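Local atomic coordinates of CRISPR protein (Archaeoglobus fulgidus, PDB entry 4MJK), a protein that probably serves as a Cas5-type subunit of an archaeal type I-A CRISPR Cascade complex, which in this family takes part in RNA-guided defence against invading nucleic acid. Residues A[14-19]-A[26-31]; A[79-84]-A[115-120]; A[165-170]-A[253-258]. All blocks are in the same frame, centred on the assembly; numbering follows the deposited sequence.

Contact 1. Residues A[14-19]-A[26-31]; sequences FQARIA and PSFYYP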
loop_
_atom_site.group_PDB
_atom_site.type_symbol
_atom_site.label_atom_id
_atom_site.label_comp_id
_atom_site.label_asym_id
_atom_site.label_seq_id
_atom_site.Cartn_x
_atom_site.Cartn_y
_atom_site.Cartn_z
ATOM N N PHE A 14 0.507 -2.871 5.820
ATOM C CA PHE A 14 0.572 -2.385 7.189
ATOM C C PHE A 14 1.915 -1.749 7.493
ATOM O O PHE A 14 2.898 -1.941 6.764
ATOM C CB PHE A 14 0.353 -3.543 8.163
ATOM C CG PHE A 14 1.472 -4.542 8.152
ATOM C CD1 PHE A 14 2.521 -4.436 9.056
ATOM C CD2 PHE A 14 1.504 -5.552 7.207
ATOM C CE1 PHE A 14 3.566 -5.343 9.036
ATOM C CE2 PHE A 14 2.549 -6.465 7.183
ATOM C CZ PHE A 14 3.580 -6.356 8.099
ATOM N N GLN A 15 1.947 -0.983 8.579
ATOM C CA GLN A 15 3.205 -0.551 9.141
ATOM C C GLN A 15 3.226 -0.819 10.640
ATOM O O GLN A 15 2.289 -0.434 11.365
ATOM C CB GLN A 15 3.449 0.934 8.857
ATOM C CG GLN A 15 4.739 1.427 9.500
ATOM C CD GLN A 15 5.158 2.796 9.006
ATOM O OE1 GLN A 15 4.327 3.601 8.586
ATOM N NE2 GLN A 15 6.455 3.059 9.042
ATOM N N ALA A 16 4.281 -1.493 11.102
ATOM C CA ALA A 16 4.474 -1.707 12.534
ATOM C C ALA A 16 5.847 -1.165 12.930
ATOM O O ALA A 16 6.886 -1.802 12.691
ATOM C CB ALA A 16 4.360 -3.182 12.880
ATOM N N ARG A 17 5.856 0.016 13.535
ATOM C CA ARG A 17 7.121 0.693 13.789
ATOM C C ARG A 17 7.967 0.073 14.914
ATOM O O ARG A 17 9.113 0.472 15.123
ATOM C CB ARG A 17 6.897 2.209 13.935
ATOM C CG ARG A 17 6.478 2.841 12.602
ATOM C CD ARG A 17 6.139 4.306 12.732
ATOM N NE ARG A 17 4.773 4.476 13.192
ATOM C CZ ARG A 17 3.868 5.226 12.575
ATOM N NH1 ARG A 17 4.206 5.900 11.481
ATOM N NH2 ARG A 17 2.630 5.316 13.062
ATOM N N ILE A 18 7.427 -0.938 15.598
ATOM C CA ILE A 18 8.260 -1.712 16.529
ATOM C C ILE A 18 9.400 -2.451 15.812
ATOM O O ILE A 18 10.273 -3.024 16.455
ATOM C CB ILE A 18 7.458 -2.698 17.432
ATOM C CG1 ILE A 18 6.604 -3.674 16.595
ATOM C CG2 ILE A 18 6.598 -1.918 18.429
ATOM C CD1 ILE A 18 5.872 -4.745 17.453
ATOM N N ALA A 19 9.398 -2.427 14.482
ATOM C CA ALA A 19 10.545 -2.904 13.725
ATOM C C ALA A 19 11.804 -2.149 14.171
ATOM O O ALA A 19 12.915 -2.643 14.023
ATOM C CB ALA A 19 10.308 -2.707 12.224
ATOM N N PRO A 26 14.351 -6.218 11.696
ATOM C CA PRO A 26 14.375 -4.803 11.281
ATOM C C PRO A 26 13.310 -4.456 10.241
ATOM O O PRO A 26 13.132 -3.277 9.906
ATOM C CB PRO A 26 15.784 -4.627 10.699
ATOM C CG PRO A 26 16.157 -5.993 10.221
ATOM C CD PRO A 26 15.503 -6.975 11.174
ATOM N N SER A 27 12.642 -5.482 9.716
ATOM C CA SER A 27 11.468 -5.313 8.855
ATOM C C SER A 27 10.582 -6.551 9.037
ATOM O O SER A 27 11.021 -7.558 9.608
ATOM C CB SER A 27 11.884 -5.160 7.401
ATOM O OG SER A 27 12.616 -6.295 6.976
ATOM N N PHE A 28 9.339 -6.479 8.577
ATOM C CA PHE A 28 8.372 -7.531 8.891
ATOM C C PHE A 28 7.656 -8.010 7.643
ATOM O O PHE A 28 7.072 -7.211 6.918
ATOM C CB PHE A 28 7.302 -7.017 9.856
ATOM C CG PHE A 28 7.796 -6.719 11.240
ATOM C CD1 PHE A 28 8.497 -7.667 11.968
ATOM C CD2 PHE A 28 7.540 -5.479 11.825
ATOM C CE1 PHE A 28 8.951 -7.385 13.253
ATOM C CE2 PHE A 28 7.988 -5.189 13.103
ATOM C CZ PHE A 28 8.691 -6.141 13.819
ATOM N N TYR A 29 7.665 -9.313 7.403
ATOM C CA TYR A 29 6.772 -9.869 6.387
ATOM C C TYR A 29 5.309 -9.741 6.855
ATOM O O TYR A 29 4.409 -9.452 6.051
ATOM C CB TYR A 29 7.114 -11.336 6.104
ATOM C CG TYR A 29 8.412 -11.557 5.356
ATOM C CD1 TYR A 29 8.478 -11.397 3.974
ATOM C CD2 TYR A 29 9.565 -11.959 6.026
ATOM C CE1 TYR A 29 9.668 -11.617 3.280
ATOM C CE2 TYR A 29 10.760 -12.190 5.336
ATOM C CZ TYR A 29 10.800 -12.012 3.968
ATOM O OH TYR A 29 11.964 -12.231 3.273
ATOM N N TYR A 30 5.070 -9.936 8.157
ATOM C CA TYR A 30 3.698 -9.904 8.681
ATOM C C TYR A 30 3.525 -9.012 9.898
ATOM O O TYR A 30 4.476 -8.746 10.614
ATOM C CB TYR A 30 3.239 -11.312 9.077
ATOM C CG TYR A 30 3.069 -12.236 7.913
ATOM C CD1 TYR A 30 1.964 -12.120 7.076
ATOM C CD2 TYR A 30 4.013 -13.228 7.642
ATOM C CE1 TYR A 30 1.803 -12.961 5.993
ATOM C CE2 TYR A 30 3.858 -14.075 6.564
ATOM C CZ TYR A 30 2.738 -13.938 5.741
ATOM O OH TYR A 30 2.555 -14.772 4.649
ATOM N N PRO A 31 2.284 -8.579 10.169
ATOM C CA PRO A 31 2.064 -7.828 11.409
ATOM C C PRO A 31 2.474 -8.675 12.608
ATOM O O PRO A 31 2.067 -9.834 12.697
ATOM C CB PRO A 31 0.542 -7.623 11.429
ATOM C CG PRO A 31 0.139 -7.688 9.998
ATOM C CD PRO A 31 1.036 -8.760 9.408
#

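Contact 2. Residues A[79-84]-A[115-120]; sequences LRYSDI and KTILSS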
loop_
_atom_site.group_PDB
_atom_site.type_symbol
_atom_site.label_atom_id
_atom_site.label_comp_id
_atom_site.label_asym_id
_atom_site.label_seq_id
_atom_site.Cartn_x
_atom_site.Cartn_y
_atom_site.Cartn_z
ATOM N N LEU A 79 5.339 -7.680 0.531
ATOM C CA LEU A 79 6.433 -7.047 -0.188
ATOM C C LEU A 79 6.942 -5.949 0.729
ATOM O O LEU A 79 6.312 -4.909 0.856
ATOM C CB LEU A 79 5.929 -6.475 -1.526
ATOM C CG LEU A 79 6.951 -5.737 -2.387
ATOM C CD1 LEU A 79 8.028 -6.691 -2.882
ATOM C CD2 LEU A 79 6.263 -5.026 -3.575
ATOM N N ARG A 80 8.050 -6.207 1.414
ATOM C CA ARG A 80 8.553 -5.263 2.401
ATOM C C ARG A 80 9.132 -4.058 1.676
ATOM O O ARG A 80 9.649 -4.190 0.566
ATOM C CB ARG A 80 9.619 -5.922 3.271
ATOM C CG ARG A 80 9.123 -7.152 4.006
ATOM C CD ARG A 80 10.289 -7.902 4.618
ATOM N NE ARG A 80 11.213 -8.365 3.590
ATOM C CZ ARG A 80 12.456 -8.768 3.831
ATOM N NH1 ARG A 80 12.929 -8.762 5.077
ATOM N NH2 ARG A 80 13.231 -9.165 2.829
ATOM N N TYR A 81 9.054 -2.881 2.284
ATOM C CA TYR A 81 9.659 -1.733 1.616
ATOM C C TYR A 81 11.168 -1.918 1.527
ATOM O O TYR A 81 11.826 -1.364 0.647
ATOM C CB TYR A 81 9.265 -0.407 2.265
ATOM C CG TYR A 81 8.197 0.305 1.464
ATOM C CD1 TYR A 81 6.855 0.146 1.771
ATOM C CD2 TYR A 81 8.533 1.106 0.371
ATOM C CE1 TYR A 81 5.873 0.779 1.029
ATOM C CE2 TYR A 81 7.553 1.748 -0.385
ATOM C CZ TYR A 81 6.227 1.574 -0.047
ATOM O OH TYR A 81 5.236 2.203 -0.764
ATOM N N SER A 82 11.722 -2.734 2.417
ATOM C CA SER A 82 13.140 -3.051 2.292
ATOM C C SER A 82 13.411 -3.823 0.994
ATOM O O SER A 82 14.442 -3.598 0.359
ATOM C CB SER A 82 13.692 -3.767 3.540
ATOM O OG SER A 82 13.312 -5.125 3.585
ATOM N N ASP A 83 12.482 -4.700 0.590
ATOM C CA ASP A 83 12.564 -5.408 -0.706
ATOM C C ASP A 83 12.439 -4.413 -1.868
ATOM O O ASP A 83 13.186 -4.461 -2.853
ATOM C CB ASP A 83 11.422 -6.423 -0.846
ATOM C CG ASP A 83 11.547 -7.609 0.103
ATOM O OD1 ASP A 83 12.673 -8.128 0.248
ATOM O OD2 ASP A 83 10.511 -8.020 0.693
ATOM N N ILE A 84 11.462 -3.522 -1.746
ATOM C CA ILE A 84 11.194 -2.521 -2.762
ATOM C C ILE A 84 12.385 -1.582 -2.983
ATOM O O ILE A 84 12.786 -1.332 -4.126
ATOM C CB ILE A 84 9.958 -1.692 -2.387
ATOM C CG1 ILE A 84 8.684 -2.522 -2.582
ATOM C CG2 ILE A 84 9.913 -0.397 -3.218
ATOM C CD1 ILE A 84 7.505 -2.064 -1.696
ATOM N N LYS A 115 7.186 -1.075 7.395
ATOM C CA LYS A 115 6.102 -0.863 6.440
ATOM C C LYS A 115 6.175 -1.867 5.303
ATOM O O LYS A 115 7.221 -2.029 4.672
ATOM C CB LYS A 115 6.108 0.558 5.897
ATOM C CG LYS A 115 4.934 0.874 4.965
ATOM C CD LYS A 115 4.959 2.340 4.557
ATOM C CE LYS A 115 3.687 2.741 3.815
ATOM N NZ LYS A 115 3.655 4.229 3.536
ATOM N N THR A 116 5.045 -2.522 5.046
ATOM C CA THR A 116 4.997 -3.677 4.159
ATOM C C THR A 116 3.727 -3.683 3.338
ATOM O O THR A 116 2.631 -3.500 3.877
ATOM C CB THR A 116 5.077 -4.976 4.993
ATOM O OG1 THR A 116 6.351 -5.022 5.635
ATOM C CG2 THR A 116 4.914 -6.220 4.126
ATOM N N ILE A 117 3.869 -3.878 2.028
ATOM C CA ILE A 117 2.702 -3.974 1.158
ATOM C C ILE A 117 2.250 -5.441 1.103
ATOM O O ILE A 117 3.073 -6.346 1.103
ATOM C CB ILE A 117 3.044 -3.430 -0.269
ATOM C CG1 ILE A 117 3.214 -1.906 -0.216
ATOM C CG2 ILE A 117 1.977 -3.828 -1.296
ATOM C CD1 ILE A 117 3.749 -1.318 -1.501
ATOM N N LEU A 118 0.951 -5.686 1.109
ATOM C CA LEU A 118 0.472 -7.054 0.900
ATOM C C LEU A 118 -0.075 -7.133 -0.506
ATOM O O LEU A 118 -1.062 -6.475 -0.832
ATOM C CB LEU A 118 -0.581 -7.447 1.942
ATOM C CG LEU A 118 -0.049 -7.557 3.379
ATOM C CD1 LEU A 118 -1.192 -7.665 4.395
ATOM C CD2 LEU A 118 0.929 -8.756 3.536
ATOM N N SER A 119 0.614 -7.883 -1.357
ATOM C CA SER A 119 0.238 -7.986 -2.766
ATOM C C SER A 119 -0.697 -9.175 -2.975
ATOM O O SER A 119 -0.323 -10.323 -2.747
ATOM C CB SER A 119 1.474 -8.196 -3.648
ATOM O OG SER A 119 2.493 -7.257 -3.367
ATOM N N SER A 120 -1.905 -8.905 -3.425
ATOM C CA SER A 120 -2.841 -9.970 -3.697
ATOM C C SER A 120 -2.422 -10.785 -4.921
ATOM O O SER A 120 -1.903 -10.247 -5.909
ATOM C CB SER A 120 -4.239 -9.408 -3.902
ATOM O OG SER A 120 -5.154 -10.466 -4.121
HETATM O O HOH W 1 10.406 -2.761 5.358
#

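Contact 3. Residues A[165-170]-A[253-258]; sequences VKVTQK and YEAGGE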
loop_
_atom_site.group_PDB
_atom_site.type_symbol
_atom_site.label_atom_id
_atom_site.label_comp_id
_atom_site.label_asym_id
_atom_site.label_seq_id
_atom_site.Cartn_x
_atom_site.Cartn_y
_atom_site.Cartn_z
ATOM N N VAL A 165 -14.180 -21.614 17.923
ATOM C CA VAL A 165 -14.085 -23.063 17.750
ATOM C C VAL A 165 -13.591 -23.759 19.010
ATOM O O VAL A 165 -12.835 -23.187 19.791
ATOM C CB VAL A 165 -13.133 -23.445 16.596
ATOM C CG1 VAL A 165 -13.710 -23.018 15.252
ATOM C CG2 VAL A 165 -11.747 -22.834 16.823
ATOM N N LYS A 166 -14.036 -24.997 19.209
ATOM C CA LYS A 166 -13.467 -25.834 20.251
ATOM C C LYS A 166 -12.160 -26.396 19.697
ATOM O O LYS A 166 -12.089 -26.752 18.525
ATOM C CB LYS A 166 -14.444 -26.952 20.629
ATOM C CG LYS A 166 -15.871 -26.457 20.834
ATOM C CD LYS A 166 -16.832 -27.571 21.252
ATOM C CE LYS A 166 -16.917 -27.691 22.764
ATOM N NZ LYS A 166 -17.279 -26.387 23.407
ATOM N N VAL A 167 -11.115 -26.434 20.513
ATOM C CA VAL A 167 -9.834 -26.982 20.061
ATOM C C VAL A 167 -9.421 -28.227 20.856
ATOM O O VAL A 167 -9.815 -28.397 22.012
ATOM C CB VAL A 167 -8.689 -25.930 20.120
ATOM C CG1 VAL A 167 -9.029 -24.732 19.263
ATOM C CG2 VAL A 167 -8.414 -25.488 21.553
ATOM N N THR A 168 -8.637 -29.091 20.219
ATOM C CA THR A 168 -8.043 -30.253 20.871
ATOM C C THR A 168 -6.542 -30.034 21.015
ATOM O O THR A 168 -5.894 -29.551 20.084
ATOM C CB THR A 168 -8.252 -31.520 20.022
ATOM O OG1 THR A 168 -9.653 -31.751 19.848
ATOM C CG2 THR A 168 -7.619 -32.729 20.691
ATOM N N GLN A 169 -5.982 -30.388 22.168
ATOM C CA GLN A 169 -4.546 -30.237 22.387
ATOM C C GLN A 169 -3.822 -31.527 22.023
ATOM O O GLN A 169 -4.172 -32.597 22.525
ATOM C CB GLN A 169 -4.263 -29.872 23.845
ATOM C CG GLN A 169 -2.875 -29.288 24.087
ATOM C CD GLN A 169 -2.648 -28.887 25.539
ATOM O OE1 GLN A 169 -1.942 -27.916 25.828
ATOM N NE2 GLN A 169 -3.239 -29.638 26.460
ATOM N N LYS A 170 -2.814 -31.425 21.156
ATOM C CA LYS A 170 -2.024 -32.583 20.734
ATOM C C LYS A 170 -0.528 -32.302 20.879
ATOM O O LYS A 170 -0.111 -31.149 20.974
ATOM C CB LYS A 170 -2.326 -32.932 19.274
ATOM C CG LYS A 170 -3.812 -33.111 18.938
ATOM C CD LYS A 170 -4.228 -34.583 18.940
ATOM C CE LYS A 170 -5.718 -34.761 18.620
ATOM N NZ LYS A 170 -6.061 -34.334 17.227
ATOM N N TYR A 253 -2.580 -27.102 18.724
ATOM C CA TYR A 253 -4.010 -26.963 18.976
ATOM C C TYR A 253 -4.751 -27.105 17.667
ATOM O O TYR A 253 -4.411 -26.451 16.681
ATOM C CB TYR A 253 -4.334 -25.620 19.639
ATOM C CG TYR A 253 -3.717 -25.485 20.998
ATOM C CD1 TYR A 253 -4.399 -25.895 22.139
ATOM C CD2 TYR A 253 -2.429 -24.979 21.150
ATOM C CE1 TYR A 253 -3.820 -25.789 23.397
ATOM C CE2 TYR A 253 -1.847 -24.858 22.403
ATOM C CZ TYR A 253 -2.546 -25.276 23.520
ATOM O OH TYR A 253 -1.966 -25.171 24.763
ATOM N N GLU A 254 -5.748 -27.982 17.652
ATOM C CA GLU A 254 -6.405 -28.346 16.408
ATOM C C GLU A 254 -7.909 -28.141 16.462
ATOM O O GLU A 254 -8.558 -28.443 17.469
ATOM C CB GLU A 254 -6.074 -29.800 16.016
ATOM C CG GLU A 254 -6.820 -30.280 14.763
ATOM C CD GLU A 254 -6.287 -31.603 14.213
ATOM O OE1 GLU A 254 -5.569 -32.312 14.954
ATOM O OE2 GLU A 254 -6.586 -31.930 13.038
ATOM N N ALA A 255 -8.448 -27.602 15.372
ATOM C CA ALA A 255 -9.886 -27.488 15.178
ATOM C C ALA A 255 -10.163 -27.899 13.744
ATOM O O ALA A 255 -9.867 -27.154 12.807
ATOM C CB ALA A 255 -10.356 -26.056 15.422
ATOM N N GLY A 256 -10.719 -29.091 13.563
ATOM C CA GLY A 256 -10.891 -29.611 12.221
ATOM C C GLY A 256 -9.526 -29.713 11.582
ATOM O O GLY A 256 -8.610 -30.290 12.165
ATOM N N GLY A 257 -9.372 -29.142 10.392
ATOM C CA GLY A 257 -8.091 -29.196 9.708
ATOM C C GLY A 257 -7.096 -28.121 10.128
ATOM O O GLY A 257 -5.930 -28.179 9.750
ATOM N N GLU A 258 -7.545 -27.141 10.904
ATOM C CA GLU A 258 -6.683 -26.017 11.266
ATOM C C GLU A 258 -5.837 -26.382 12.475
ATOM O O GLU A 258 -6.368 -26.766 13.522
ATOM C CB GLU A 258 -7.511 -24.778 11.588
ATOM C CG GLU A 258 -8.619 -24.446 10.571
ATOM C CD GLU A 258 -8.079 -24.080 9.191
ATOM O OE1 GLU A 258 -7.173 -23.222 9.100
ATOM O OE2 GLU A 258 -8.569 -24.650 8.190
#

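Contact 1. Residues A[14-19]-A[26-31]
Pro31 lies flat against one face of the Phe14 ring, its CG 3.8 Å from the ring centroid and only 11° off the ring normal, a CH-pi contact in which CD follows over CE2. Beyond it the far end of the ring runs up to the backbone, where Phe14 CZ lies 3.2 Å from Tyr30 C. A chi1 of 68° sets Phe14 CG between the backbone N and carbonyl carbon, from where the ring extends toward 26-31. An alanine here would probably leave the ring of Pro31 without its flat partner and open a gap beside the peptide joining Tyr30 to Pro31.

Phe28 points back the other way, toward the 3-10 turn at 17-19. Its CE2 corner does most of the touching, 3.5 Å from Ala19 CB and 4.1 Å from Ile18 CG1, and the Ile18 and Phe28 side chains cross at about a right angle. Ala16 O lies at the ring edge, in plane, while accepting a backbone bond from Ala19 N (3.1 Å).

Strand 13-15 pairs with strand 115-120 through Phe14 and Thr116, whereas strand 196-202 lines 26-31, where Glu199 accepts from the backbone N of Tyr29 and Tyr30. Helix 33-46 packs on Ala16 and Ile18.

Contact 2. Residues A[79-84]-A[115-120]
Leu79 and Ile117 face each other as an antiparallel hydrogen-bonded pair, with Leu79 N to Ile117 O at 2.7 Å and Ile117 N to Leu79 O at 2.9 Å. The ladder runs one step past the strand end: Tyr81 N, already in the helix, donates to Lys115 O at 3.1 Å. Around these bonds the side chains close in. Lys115, with CG anti to its backbone N (chi1 -176°) and extended beyond it, runs side by side with Tyr81, CG 3.8 Å from Tyr81 CD1. Ile84 CD1 sits over the centre of one face of the Tyr81 ring and also meets Ile117 CD1, 3.8 Å away, the two isoleucines crossing at about a right angle.

A second shell sets the turn from strand to helix. Arg80 occupies the N-cap position and grips Asp83 side-on, Arg80 NE to Asp83 OD2 at 3.0 Å and Arg80 NH2 to Asp83 OD1 at 2.8 Å, both bonds part of one salt bridge. OD2 also accepts from Arg80 N, on the same face of the carboxylate, so three bonds fix the acid. The Arg80 guanidinium makes a cation-pi contact with Tyr29, and Thr116 OG1 bonds to Phe28 O.

Farther out lies the second subunit: Tyr81 OH bonds to Leu118 O of that subunit, Lys115 NZ to its Val11 O, and Ile117 packs on its Ile117. The arrangement is a small antiparallel sheet whose outer strand, 76-80, passes directly into helix 81-87, with Arg80 at its N-cap position and the face bearing Leu79 and Ile117 built into the interface between the two copies.

Contact 3. Residues A[165-170]-A[253-258]
Thr168 and Glu254 form the hydrogen-bonded pair of this antiparallel pairing, Thr168 N to Glu254 O at 2.8 Å and Glu254 N to Thr168 O at 2.9 Å. The same two oxygens also take CA-H...O contacts, Glu254 O from Val167 CA and Thr168 O from Tyr253 CA. The axes of the short segments 168-170 and 253-255 run at 138° to each other, well short of strictly antiparallel, and approach to 4.8 Å.

The charged contact is on the face that carries Thr168 and Glu254. Glu254 extends with CG anti to its backbone N (chi1 176°), and Lys170, bent at chi2 and chi4, brings NZ to 3.1 Å from Glu254 OE1, a salt bridge whose hydrogen bond is weak.

On the other face Gln169 and Tyr253 lie side by side, pointing the same way, with amide and ring planes 32° apart. Gln169 CG passes 3.7 Å from Tyr253 CE1, and Gln169 OE1 comes within 2.9 Å of Tyr253 OH, a close approach of two polar atoms. The hydroxyl is hydrogen-bonded to Arg263 O. Tyr253 is buried, packing on Val133, Leu67 and Ala68.

Apolar contacts continue this face toward the turn. Val167 CG2 meets Tyr253 CD1 at 4.1 Å, and Val165 CG2 touches Ala255 CB at 3.8 Å. After Ala255 the chain reverses in a type II' turn, with Gly256 in the positive-phi place that favours glycine, and leads into strand 258-263.

The chemistry is two-sided: Tyr253 and Val167 turn aromatic and aliphatic carbon toward strand 127-134, while the lysine-glutamate pair, with Lys170 exposed, lies on the outer face, where solvent would probably weaken its attraction.

Contacts 1 and 2 are buried neighbours with centres about 10 Å apart, and both draw on the small sheet in which strands 13-15 and 115-120 lie side by side. They also touch through side chains, Ser27 OG lying 3.1 Å from Arg80 NH1 in a weak hydrogen bond. Contact 3 lies at the surface across the chain's centre, about 29 Å from contact 1 and about 32 Å from contact 2 between centres, in the larger antiparallel sheet. Contact 1 joins its segments by ring and aliphatic packing; contact 2 adds a backbone ladder and faces the second subunit. Contact 3 also has a ladder, but its ion pair crosses between the segments, whereas that of contact 2 stays within 79-84.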